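Local coordinates for protein alpha-L-arabinofuranosidase B (Aspergillus kawachii, PDB 6SXT) that hydrolyses terminal non-reducing alpha-L-arabinofuranosyl residues from arabinan, arabinogalactan and arabinoxylan, contributing to the breakdown of plant hemicellulose, at residues G153-D158 with Q287-E292; D158-D163 with D281-A286; A181-N186 with W199-M204. All blocks are in the same frame, centred on the assembly; numbering follows the deposited sequence.

The three contacts lie in the catalytic domain and touch the same N-linked sugar. Contacts 2 and 3 illustrate how loops and strands build one active site, for both meet the bound inhibitor; contact 1 lies beside the interface with the arabinose-binding domain. Along the chain the segments follow in the order 153-158, 158-163, 181-186, 199-204, 281-286 and 287-292, so contact 1 encloses contact 2, which in turn encloses contact 3; contacts 1 and 2 share Asp158. Their centres are about 11 Å apart, and that of contact 3 lies about 11 Å from contact 1 and about 10 Å from contact 2. Contact 1 reaches strand 288-296, contact 2 joins two loops, and contact 3 pairs strands 180-185 and 199-203.

Contact 1 (G153-D158 with Q287-E292); sequences GTHYND and QGTFYE. With NAG (2-acetamido-2-deoxy-beta-D-glucopyranose), chain B.
His155 and Gln287 cross at about a right angle, with the imidazole and amide planes 41° apart. The ring also lies over Gly288, whose CA sits 3.8 Å from the ring centroid in a CH-pi contact. CG of His155 is anti to the backbone N (chi1 -178°), and the end of the side chain comes close to Gly288 and Thr289. At the ring edge ND1 is hydrogen-bonded to Thr289 OG1 at 2.7 Å, and NE2 meets a water that donates to Gln287 OE1. The rings of His155 and Phe123 also stack.

Gln287 is extended beyond CG, and its NE2 donates to Tyr156 O at 3.0 Å, arriving from above the carbonyl plane, and also bonds Glu418. Lys414 reaches the same carbonyl. The amide of Asn157 is nearly parallel to that of Gln287, 13° apart, and Asn157 ND2 lies 3.9 Å from Gln287 CG; Asn157 ND2 itself bonds Gly285 O. Two further waters link the backbones. Glu418 and Lys414 belong to the arabinose-binding domain, placing the contact at the domain interface and at the buried start of strand 288-296, an inner strand of the large antiparallel sheet of the concanavalin-like catalytic fold.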
loop_
_atom_site.group_PDB
_atom_site.type_symbol
_atom_site.label_atom_id
_atom_site.label_comp_id
_atom_site.label_asym_id
_atom_site.label_seq_id
_atom_site.Cartn_x
_atom_site.Cartn_y
_atom_site.Cartn_z
ATOM N N GLY A 153 2.216 -10.107 -0.337
ATOM C CA GLY A 153 3.065 -10.716 0.679
ATOM C C GLY A 153 4.495 -10.214 0.688
ATOM O O GLY A 153 5.245 -10.589 1.591
ATOM N N THR A 154 4.900 -9.386 -0.259
ATOM C CA THR A 154 6.264 -8.841 -0.371
ATOM C C THR A 154 6.308 -7.387 0.095
ATOM O O THR A 154 7.426 -6.813 0.137
ATOM C CB THR A 154 6.844 -8.983 -1.781
ATOM O OG1 THR A 154 6.241 -8.038 -2.655
ATOM C CG2 THR A 154 6.682 -10.391 -2.274
ATOM N N HIS A 155 5.163 -6.740 0.373
ATOM C CA HIS A 155 5.131 -5.313 0.751
ATOM C C HIS A 155 4.764 -5.210 2.219
ATOM O O HIS A 155 3.614 -5.428 2.544
ATOM C CB HIS A 155 4.131 -4.536 -0.133
ATOM C CG HIS A 155 4.096 -3.088 0.167
ATOM N ND1 HIS A 155 2.957 -2.329 0.005
ATOM C CD2 HIS A 155 5.076 -2.235 0.596
ATOM C CE1 HIS A 155 3.229 -1.083 0.336
ATOM N NE2 HIS A 155 4.541 -0.983 0.729
ATOM N N TYR A 156 5.728 -4.968 3.100
ATOM C CA TYR A 156 5.475 -5.071 4.545
ATOM C C TYR A 156 6.647 -4.407 5.253
ATOM O O TYR A 156 7.703 -4.202 4.651
ATOM C CB TYR A 156 5.293 -6.529 5.000
ATOM C CG TYR A 156 6.546 -7.339 4.843
ATOM C CD1 TYR A 156 7.443 -7.430 5.888
ATOM C CD2 TYR A 156 6.818 -8.034 3.672
ATOM C CE1 TYR A 156 8.629 -8.160 5.778
ATOM C CE2 TYR A 156 7.979 -8.780 3.556
ATOM C CZ TYR A 156 8.893 -8.826 4.599
ATOM O OH TYR A 156 10.022 -9.576 4.448
ATOM N N ASN A 157 6.472 -4.184 6.542
ATOM C CA ASN A 157 7.617 -3.847 7.421
ATOM C C ASN A 157 7.347 -4.458 8.786
ATOM O O ASN A 157 6.512 -5.377 8.920
ATOM C CB ASN A 157 7.919 -2.355 7.347
ATOM C CG ASN A 157 6.885 -1.469 8.026
ATOM O OD1 ASN A 157 5.996 -1.985 8.705
ATOM N ND2 ASN A 157 7.014 -0.166 7.808
ATOM N N ASP A 158 8.090 -3.980 9.805
ATOM C CA ASP A 158 8.055 -4.566 11.149
ATOM C C ASP A 158 7.494 -3.541 12.122
ATOM O O ASP A 158 7.515 -3.830 13.348
ATOM C CB ASP A 158 9.463 -5.047 11.535
ATOM C CG ASP A 158 10.514 -3.965 11.485
ATOM O OD1 ASP A 158 10.173 -2.827 11.240
ATOM O OD2 ASP A 158 11.713 -4.312 11.719
ATOM N N GLN A 287 3.523 -0.611 6.534
ATOM C CA GLN A 287 3.237 -0.526 5.105
ATOM C C GLN A 287 2.675 -1.863 4.643
ATOM O O GLN A 287 2.951 -2.901 5.238
ATOM C CB GLN A 287 4.475 -0.096 4.305
ATOM C CG GLN A 287 5.594 -1.112 4.338
ATOM C CD GLN A 287 6.898 -0.602 3.761
ATOM O OE1 GLN A 287 7.053 0.619 3.582
ATOM N NE2 GLN A 287 7.827 -1.508 3.426
ATOM N N GLY A 288 1.968 -1.829 3.502
ATOM C CA GLY A 288 1.357 -3.035 2.919
ATOM C C GLY A 288 0.452 -2.655 1.788
ATOM O O GLY A 288 0.267 -1.479 1.524
ATOM N N THR A 289 -0.044 -3.660 1.093
ATOM C CA THR A 289 -0.943 -3.435 -0.021
ATOM C C THR A 289 -2.181 -4.301 0.145
ATOM O O THR A 289 -2.040 -5.520 0.347
ATOM C CB THR A 289 -0.305 -3.794 -1.369
ATOM O OG1 THR A 289 0.842 -2.969 -1.572
ATOM C CG2 THR A 289 -1.247 -3.591 -2.533
ATOM N N PHE A 290 -3.328 -3.681 -0.018
ATOM C CA PHE A 290 -4.649 -4.331 0.078
ATOM C C PHE A 290 -5.310 -4.334 -1.288
ATOM O O PHE A 290 -5.392 -3.273 -1.948
ATOM C CB PHE A 290 -5.514 -3.566 1.075
ATOM C CG PHE A 290 -6.934 -4.034 1.240
ATOM C CD1 PHE A 290 -7.275 -4.917 2.238
ATOM C CD2 PHE A 290 -7.946 -3.513 0.445
ATOM C CE1 PHE A 290 -8.587 -5.299 2.472
ATOM C CE2 PHE A 290 -9.270 -3.910 0.651
ATOM C CZ PHE A 290 -9.590 -4.798 1.676
ATOM N N TYR A 291 -5.780 -5.502 -1.723
ATOM C CA TYR A 291 -6.498 -5.600 -3.023
ATOM C C TYR A 291 -8.008 -5.794 -2.802
ATOM O O TYR A 291 -8.817 -5.224 -3.558
ATOM C CB TYR A 291 -5.917 -6.776 -3.822
ATOM C CG TYR A 291 -4.471 -6.560 -4.202
ATOM C CD1 TYR A 291 -4.078 -5.660 -5.177
ATOM C CD2 TYR A 291 -3.466 -7.276 -3.578
ATOM C CE1 TYR A 291 -2.752 -5.473 -5.527
ATOM C CE2 TYR A 291 -2.150 -7.084 -3.912
ATOM C CZ TYR A 291 -1.776 -6.200 -4.883
ATOM O OH TYR A 291 -0.457 -6.042 -5.238
ATOM N N GLU A 292 -8.402 -6.674 -1.894
ATOM C CA GLU A 292 -9.805 -6.972 -1.609
ATOM C C GLU A 292 -9.907 -7.575 -0.216
ATOM O O GLU A 292 -8.914 -8.153 0.264
ATOM C CB GLU A 292 -10.421 -7.929 -2.648
ATOM C CG GLU A 292 -9.765 -9.302 -2.707
ATOM C CD GLU A 292 -10.385 -10.223 -3.751
ATOM O OE1 GLU A 292 -10.123 -9.966 -4.931
ATOM O OE2 GLU A 292 -11.186 -11.097 -3.375
HETATM C C1 NAG B . 12.050 -7.369 9.406
HETATM C C2 NAG B . 13.056 -7.416 10.593
HETATM C C3 NAG B . 14.257 -6.511 10.285
HETATM C C4 NAG B . 14.897 -6.890 8.971
HETATM C C5 NAG B . 13.748 -6.880 7.911
HETATM C C6 NAG B . 14.258 -7.215 6.543
HETATM C C7 NAG B . 12.391 -7.756 12.937
HETATM C C8 NAG B . 11.695 -7.109 14.054
HETATM N N2 NAG B . 12.448 -7.002 11.836
HETATM O O3 NAG B . 15.188 -6.764 11.403
HETATM O O4 NAG B . 15.801 -5.891 8.505
HETATM O O5 NAG B . 12.763 -7.842 8.239
HETATM O O6 NAG B . 14.892 -8.477 6.503
HETATM O O7 NAG B . 12.802 -8.929 13.009
HETATM O O HOH W 1 0.743 -6.248 2.100
HETATM O O HOH W 2 5.678 1.404 1.295
HETATM O O HOH W 3 3.615 -4.640 7.364
#

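Contact 2 (D158-D163 with D281-A286); sequences DACCFD and DNSNGA. With LXE ([(1~{S},2~{S},3~{S},4~{S})-2-(hydroxymethyl)-3,4-bis(oxidanyl)cyclopentyl]azanium), chain G; NAG (2-acetamido-2-deoxy-beta-D-glucopyranose), chain B.
Cys160 touches Ser283 and Gly285 from within a vicinal disulfide, an unusual motif in which adjacent cysteines are joined, here across a cis peptide bond, with Cys160 SG 2.1 Å from Cys161 SG. The linked pair lines the pocket that holds the inhibitor-derived aminocyclopentane, LXE, both sulfurs lying near LXE O3'.

Hydrogen bonding across the two loops rests on the backbone. Gly285 N donates to Cys160 O at 3.1 Å, the donor tilted 28° from the carbonyl plane. Close by, a water accepts from Ala286 N and can donate to Cys161 O, a long bond that competes with other acceptors.

Van der Waals packing surrounds these bonds. The methyl of Ala286 presses on the backbone beyond the disulfide, its CB 3.2 Å from Phe162 N, and it also makes an apolar contact with Phe162 CB at 3.7 Å. Ala159 CB rests against Gly285 O. The sulfur is met by a methylene: Cys160 SG, anti to its backbone N (chi1 -175°), lies 3.6 Å from Ser283 CB.

Polar contacts inside the 281-286 loop then shape the catalytic end. Asp281, the proton donor, faces the ligand: its OD2 receives a bond from LXE N1' at 3.2 Å, while its backbone N gives a weak one to LXE O2'. Ser283 N closes an Asx turn by donating to Asp281 OD1 at 2.9 Å. Ser283 OG donates to that same Asp281 OD1 at 2.6 Å, and both donors approach from one face of the carboxylate plane.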
loop_
_atom_site.group_PDB
_atom_site.type_symbol
_atom_site.label_atom_id
_atom_site.label_comp_id
_atom_site.label_asym_id
_atom_site.label_seq_id
_atom_site.Cartn_x
_atom_site.Cartn_y
_atom_site.Cartn_z
ATOM N N ASP A 158 8.090 -3.980 9.805
ATOM C CA ASP A 158 8.055 -4.566 11.149
ATOM C C ASP A 158 7.494 -3.541 12.122
ATOM O O ASP A 158 7.515 -3.830 13.348
ATOM C CB ASP A 158 9.463 -5.047 11.535
ATOM C CG ASP A 158 10.514 -3.965 11.485
ATOM O OD1 ASP A 158 10.173 -2.827 11.240
ATOM O OD2 ASP A 158 11.713 -4.312 11.719
ATOM N N ALA A 159 6.889 -2.461 11.631
ATOM C CA ALA A 159 6.339 -1.382 12.480
ATOM C C ALA A 159 4.861 -1.625 12.725
ATOM O O ALA A 159 4.186 -2.230 11.898
ATOM C CB ALA A 159 6.587 -0.069 11.849
ATOM N N CYS A 160 4.326 -1.174 13.843
ATOM C CA CYS A 160 2.905 -1.396 14.141
ATOM C C CYS A 160 2.076 -0.405 13.326
ATOM O O CYS A 160 2.371 0.791 13.351
ATOM C CB CYS A 160 2.610 -1.193 15.606
ATOM S SG CYS A 160 0.912 -1.599 16.012
ATOM N N CYS A 161 1.055 -0.848 12.588
ATOM C CA CYS A 161 0.646 -2.224 12.385
ATOM C C CYS A 161 -0.145 -2.281 11.075
ATOM O O CYS A 161 -0.999 -1.408 10.879
ATOM C CB CYS A 161 -0.300 -2.798 13.432
ATOM S SG CYS A 161 0.497 -3.391 14.967
ATOM N N PHE A 162 0.158 -3.222 10.184
ATOM C CA PHE A 162 -0.588 -3.284 8.897
ATOM C C PHE A 162 -1.764 -4.229 9.114
ATOM O O PHE A 162 -1.622 -5.462 8.957
ATOM C CB PHE A 162 0.306 -3.746 7.741
ATOM C CG PHE A 162 -0.452 -3.684 6.446
ATOM C CD1 PHE A 162 -0.717 -2.454 5.895
ATOM C CD2 PHE A 162 -0.994 -4.820 5.853
ATOM C CE1 PHE A 162 -1.461 -2.320 4.738
ATOM C CE2 PHE A 162 -1.766 -4.693 4.699
ATOM C CZ PHE A 162 -1.983 -3.454 4.154
ATOM N N ASP A 163 -2.891 -3.677 9.513
ATOM C CA ASP A 163 -4.076 -4.439 9.925
ATOM C C ASP A 163 -5.252 -4.250 8.961
ATOM O O ASP A 163 -5.393 -3.210 8.331
ATOM C CB ASP A 163 -4.590 -4.124 11.318
ATOM C CG ASP A 163 -3.713 -4.525 12.469
ATOM O OD1 ASP A 163 -2.638 -5.099 12.257
ATOM O OD2 ASP A 163 -4.138 -4.172 13.646
ATOM N N ASP A 281 -5.212 1.836 17.680
ATOM C CA ASP A 281 -4.878 3.129 18.346
ATOM C C ASP A 281 -4.306 4.137 17.361
ATOM O O ASP A 281 -3.712 5.186 17.718
ATOM C CB ASP A 281 -3.911 2.882 19.506
ATOM C CG ASP A 281 -2.635 2.194 19.098
ATOM O OD1 ASP A 281 -2.416 1.971 17.867
ATOM O OD2 ASP A 281 -1.865 1.829 20.015
ATOM N N ASN A 282 -4.457 3.882 16.050
ATOM C CA ASN A 282 -3.873 4.680 14.959
ATOM C C ASN A 282 -2.350 4.538 14.883
ATOM O O ASN A 282 -1.735 5.385 14.278
ATOM C CB ASN A 282 -4.331 6.158 14.930
ATOM C CG ASN A 282 -4.029 6.792 13.594
ATOM O OD1 ASN A 282 -3.445 7.923 13.488
ATOM N ND2 ASN A 282 -4.393 6.045 12.554
ATOM N N SER A 283 -1.760 3.489 15.426
ATOM C CA SER A 283 -0.352 3.179 15.137
ATOM C C SER A 283 -0.213 3.198 13.618
ATOM O O SER A 283 -0.954 2.438 12.975
ATOM C CB SER A 283 0.094 1.865 15.697
ATOM O OG SER A 283 0.115 1.866 17.142
ATOM N N ASN A 284 0.675 4.000 13.073
ATOM C CA ASN A 284 0.714 4.256 11.608
ATOM C C ASN A 284 2.120 4.119 11.030
ATOM O O ASN A 284 2.453 4.883 10.140
ATOM C CB ASN A 284 -0.013 5.543 11.249
ATOM C CG ASN A 284 0.522 6.867 11.802
ATOM O OD1 ASN A 284 1.262 7.609 11.103
ATOM N ND2 ASN A 284 0.074 7.217 12.983
ATOM N N GLY A 285 2.917 3.194 11.531
ATOM C CA GLY A 285 4.275 2.986 11.013
ATOM C C GLY A 285 4.375 1.929 9.922
ATOM O O GLY A 285 5.430 1.834 9.293
ATOM N N ALA A 286 3.301 1.158 9.713
ATOM C CA ALA A 286 3.367 -0.036 8.845
ATOM C C ALA A 286 3.160 0.336 7.379
ATOM O O ALA A 286 2.652 1.416 7.024
ATOM C CB ALA A 286 2.370 -1.074 9.293
HETATM C "C1'" LXE G . -2.936 -1.528 20.365
HETATM C "C2'" LXE G . -3.162 -1.220 18.883
HETATM O "O2'" LXE G . -4.472 -0.865 18.627
HETATM C "C3'" LXE G . -2.769 -2.498 18.281
HETATM O "O3'" LXE G . -2.697 -2.333 16.803
HETATM C "C4'" LXE G . -1.385 -2.682 18.866
HETATM C "C5'" LXE G . -0.934 -4.130 18.881
HETATM O "O5'" LXE G . -1.840 -5.021 19.493
HETATM C "C6'" LXE G . -1.530 -2.071 20.317
HETATM N "N1'" LXE G . -0.500 -0.995 20.404
HETATM C C1 NAG B . 12.050 -7.369 9.406
HETATM C C2 NAG B . 13.056 -7.416 10.593
HETATM C C3 NAG B . 14.257 -6.511 10.285
HETATM C C4 NAG B . 14.897 -6.890 8.971
HETATM C C5 NAG B . 13.748 -6.880 7.911
HETATM C C6 NAG B . 14.258 -7.215 6.543
HETATM C C7 NAG B . 12.391 -7.756 12.937
HETATM C C8 NAG B . 11.695 -7.109 14.054
HETATM N N2 NAG B . 12.448 -7.002 11.836
HETATM O O3 NAG B . 15.188 -6.764 11.403
HETATM O O4 NAG B . 15.801 -5.891 8.505
HETATM O O5 NAG B . 12.763 -7.842 8.239
HETATM O O6 NAG B . 14.892 -8.477 6.503
HETATM O O7 NAG B . 12.802 -8.929 13.009
HETATM O O HOH W 4 0.426 1.417 10.107
#

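Contact 3 (A181-N186 with W199-M204); sequences AIYLGN and WIMVDM. With NAG (2-acetamido-2-deoxy-beta-D-glucopyranose), chain B; LXE ([(1~{S},2~{S},3~{S},4~{S})-2-(hydroxymethyl)-3,4-bis(oxidanyl)cyclopentyl]azanium), chain G.
Tyr183 and Met201 lie side by side and point the same way at the centre of an antiparallel strand pair, the middle of a four-stranded sheet with strands 163-164 and 208-209 at its edges. Here the packing is close. The chain of Met201 bends at chi3 (-88°), which brings CE to 3.6 Å from Tyr183 CE2. Leu208 adds to this face. Backbone bonds join the same two residues in both directions, Met201 N reaching Tyr183 O at 2.9 Å, and another reciprocal pair joins Ala181 to Asp203. On the reverse face Ile182, Leu184, Ile200 and Val202 form an apolar layer, most of it packed on strands 227-235 and 238-245 in the core of the sandwich.

The far end is looser. At Gly185 and Trp199 the CA atoms are 5.7 Å apart, and Gly185 N gives Trp199 O only a weak bond of 3.4 Å, although Trp199 N holds Gly185 O more firmly. Without a side chain, Gly185 leaves room for the hydroxyl of Tyr183, which is bonded to Ser187 N. The Trp199 indole leans on Asn186, with CZ3 at 3.6 Å from Asn186 CA. Asn186 ND2 carries an N-linked glycan whose first sugar also donates through N2 to Asp158 OD2.

At the opposite end Asp203 divides its carboxylate between two ligand hydroxyls: OD2 accepts from LXE O3' at 2.6 Å and OD1 from LXE O5' at 2.7 Å. OD1 also bonds the backbone N of the nucleophile Glu205, so one carboxylate touches both the ligand and the backbone of the nucleophile, consistent with its established role in substrate binding. Asp163 OD2 lies so close to Asp203 OD2 that a proton shared between them would be consistent with the distance, though the geometry does not prove it.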
loop_
_atom_site.group_PDB
_atom_site.type_symbol
_atom_site.label_atom_id
_atom_site.label_comp_id
_atom_site.label_asym_id
_atom_site.label_seq_id
_atom_site.Cartn_x
_atom_site.Cartn_y
_atom_site.Cartn_z
ATOM N N ALA A 181 -8.218 -8.322 14.176
ATOM C CA ALA A 181 -7.868 -7.914 12.808
ATOM C C ALA A 181 -6.700 -8.742 12.292
ATOM O O ALA A 181 -5.819 -9.192 13.027
ATOM C CB ALA A 181 -7.553 -6.442 12.810
ATOM N N ILE A 182 -6.737 -8.976 10.984
ATOM C CA ILE A 182 -5.579 -9.486 10.221
ATOM C C ILE A 182 -4.408 -8.541 10.375
ATOM O O ILE A 182 -4.577 -7.340 10.155
ATOM C CB ILE A 182 -5.950 -9.677 8.749
ATOM C CG1 ILE A 182 -7.066 -10.688 8.572
ATOM C CG2 ILE A 182 -4.703 -10.032 7.950
ATOM C CD1 ILE A 182 -7.720 -10.601 7.188
ATOM N N TYR A 183 -3.242 -9.093 10.625
ATOM C CA TYR A 183 -1.970 -8.375 10.556
ATOM C C TYR A 183 -1.058 -9.090 9.545
ATOM O O TYR A 183 -1.013 -10.325 9.533
ATOM C CB TYR A 183 -1.279 -8.371 11.937
ATOM C CG TYR A 183 0.151 -7.910 11.856
ATOM C CD1 TYR A 183 0.476 -6.563 11.952
ATOM C CD2 TYR A 183 1.203 -8.792 11.669
ATOM C CE1 TYR A 183 1.769 -6.106 11.796
ATOM C CE2 TYR A 183 2.502 -8.350 11.520
ATOM C CZ TYR A 183 2.804 -7.009 11.592
ATOM O OH TYR A 183 4.083 -6.547 11.383
ATOM N N LEU A 184 -0.325 -8.334 8.758
ATOM C CA LEU A 184 0.743 -8.892 7.891
ATOM C C LEU A 184 1.989 -8.036 8.008
ATOM O O LEU A 184 1.937 -6.850 7.708
ATOM C CB LEU A 184 0.304 -9.002 6.431
ATOM C CG LEU A 184 1.359 -9.588 5.503
ATOM C CD1 LEU A 184 1.748 -11.008 5.847
ATOM C CD2 LEU A 184 0.874 -9.517 4.063
ATOM N N GLY A 185 3.112 -8.665 8.395
ATOM C CA GLY A 185 4.377 -7.957 8.518
ATOM C C GLY A 185 5.360 -8.795 9.328
ATOM O O GLY A 185 5.071 -9.927 9.641
ATOM N N ASN A 186 6.531 -8.213 9.608
ATOM C CA ASN A 186 7.525 -9.010 10.370
ATOM C C ASN A 186 7.819 -8.322 11.687
ATOM O O ASN A 186 8.944 -8.463 12.154
ATOM C CB ASN A 186 8.787 -9.314 9.575
ATOM C CG ASN A 186 9.725 -8.153 9.360
ATOM O OD1 ASN A 186 9.349 -7.065 8.930
ATOM N ND2 ASN A 186 11.034 -8.393 9.664
ATOM N N TRP A 199 4.640 -12.652 8.557
ATOM C CA TRP A 199 3.672 -13.606 9.099
ATOM C C TRP A 199 2.292 -12.970 9.029
ATOM O O TRP A 199 2.164 -11.762 9.292
ATOM C CB TRP A 199 3.958 -13.997 10.549
ATOM C CG TRP A 199 5.365 -14.520 10.704
ATOM C CD1 TRP A 199 5.787 -15.764 10.392
ATOM C CD2 TRP A 199 6.497 -13.795 11.204
ATOM N NE1 TRP A 199 7.145 -15.852 10.622
ATOM C CE2 TRP A 199 7.597 -14.677 11.148
ATOM C CE3 TRP A 199 6.710 -12.501 11.676
ATOM C CZ2 TRP A 199 8.874 -14.263 11.535
ATOM C CZ3 TRP A 199 7.964 -12.096 12.074
ATOM C CH2 TRP A 199 9.043 -12.980 11.968
ATOM N N ILE A 200 1.297 -13.804 8.804
ATOM C CA ILE A 200 -0.106 -13.437 9.097
ATOM C C ILE A 200 -0.307 -13.689 10.568
ATOM O O ILE A 200 -0.072 -14.808 11.036
ATOM C CB ILE A 200 -1.122 -14.264 8.302
ATOM C CG1 ILE A 200 -0.899 -14.091 6.794
ATOM C CG2 ILE A 200 -2.507 -13.890 8.749
ATOM C CD1 ILE A 200 -1.596 -15.145 5.984
ATOM N N MET A 201 -0.734 -12.657 11.278
ATOM C CA MET A 201 -1.068 -12.830 12.706
ATOM C C MET A 201 -2.424 -12.177 12.952
ATOM O O MET A 201 -3.004 -11.577 12.024
ATOM C CB MET A 201 0.010 -12.205 13.581
ATOM C CG MET A 201 1.331 -12.878 13.346
ATOM S SD MET A 201 2.637 -12.441 14.571
ATOM C CE MET A 201 3.289 -11.003 13.785
ATOM N N VAL A 202 -2.901 -12.276 14.170
ATOM C CA VAL A 202 -4.186 -11.642 14.537
ATOM C C VAL A 202 -3.892 -10.614 15.617
ATOM O O VAL A 202 -3.356 -10.977 16.669
ATOM C CB VAL A 202 -5.262 -12.630 14.965
ATOM C CG1 VAL A 202 -6.529 -11.941 15.411
ATOM C CG2 VAL A 202 -5.543 -13.598 13.817
ATOM N N ASP A 203 -4.286 -9.392 15.336
ATOM C CA ASP A 203 -4.156 -8.275 16.301
ATOM C C ASP A 203 -5.391 -8.339 17.170
ATOM O O ASP A 203 -6.518 -8.088 16.708
ATOM C CB ASP A 203 -3.985 -6.952 15.568
ATOM C CG ASP A 203 -3.571 -5.793 16.449
ATOM O OD1 ASP A 203 -3.617 -6.012 17.709
ATOM O OD2 ASP A 203 -3.128 -4.755 15.846
ATOM N N MET A 204 -5.169 -8.625 18.471
ATOM C CA MET A 204 -6.270 -8.666 19.465
ATOM C C MET A 204 -6.095 -7.528 20.483
ATOM O O MET A 204 -6.849 -7.539 21.459
ATOM C CB MET A 204 -6.302 -10.018 20.169
ATOM C CG MET A 204 -6.619 -11.157 19.227
ATOM S SD MET A 204 -7.017 -12.696 20.126
ATOM C CE MET A 204 -6.782 -13.895 18.809
HETATM C C1 NAG B . 12.050 -7.369 9.406
HETATM C C2 NAG B . 13.056 -7.416 10.593
HETATM C C3 NAG B . 14.257 -6.511 10.285
HETATM C C4 NAG B . 14.897 -6.890 8.971
HETATM C C5 NAG B . 13.748 -6.880 7.911
HETATM C C6 NAG B . 14.258 -7.215 6.543
HETATM C C7 NAG B . 12.391 -7.756 12.937
HETATM C C8 NAG B . 11.695 -7.109 14.054
HETATM N N2 NAG B . 12.448 -7.002 11.836
HETATM O O3 NAG B . 15.188 -6.764 11.403
HETATM O O4 NAG B . 15.801 -5.891 8.505
HETATM O O5 NAG B . 12.763 -7.842 8.239
HETATM O O6 NAG B . 14.892 -8.477 6.503
HETATM O O7 NAG B . 12.802 -8.929 13.009
HETATM C "C1'" LXE G . -2.936 -1.528 20.365
HETATM C "C2'" LXE G . -3.162 -1.220 18.883
HETATM O "O2'" LXE G . -4.472 -0.865 18.627
HETATM C "C3'" LXE G . -2.769 -2.498 18.281
HETATM O "O3'" LXE G . -2.697 -2.333 16.803
HETATM C "C4'" LXE G . -1.385 -2.682 18.866
HETATM C "C5'" LXE G . -0.934 -4.130 18.881
HETATM O "O5'" LXE G . -1.840 -5.021 19.493
HETATM C "C6'" LXE G . -1.530 -2.071 20.317
HETATM N "N1'" LXE G . -0.500 -0.995 20.404
#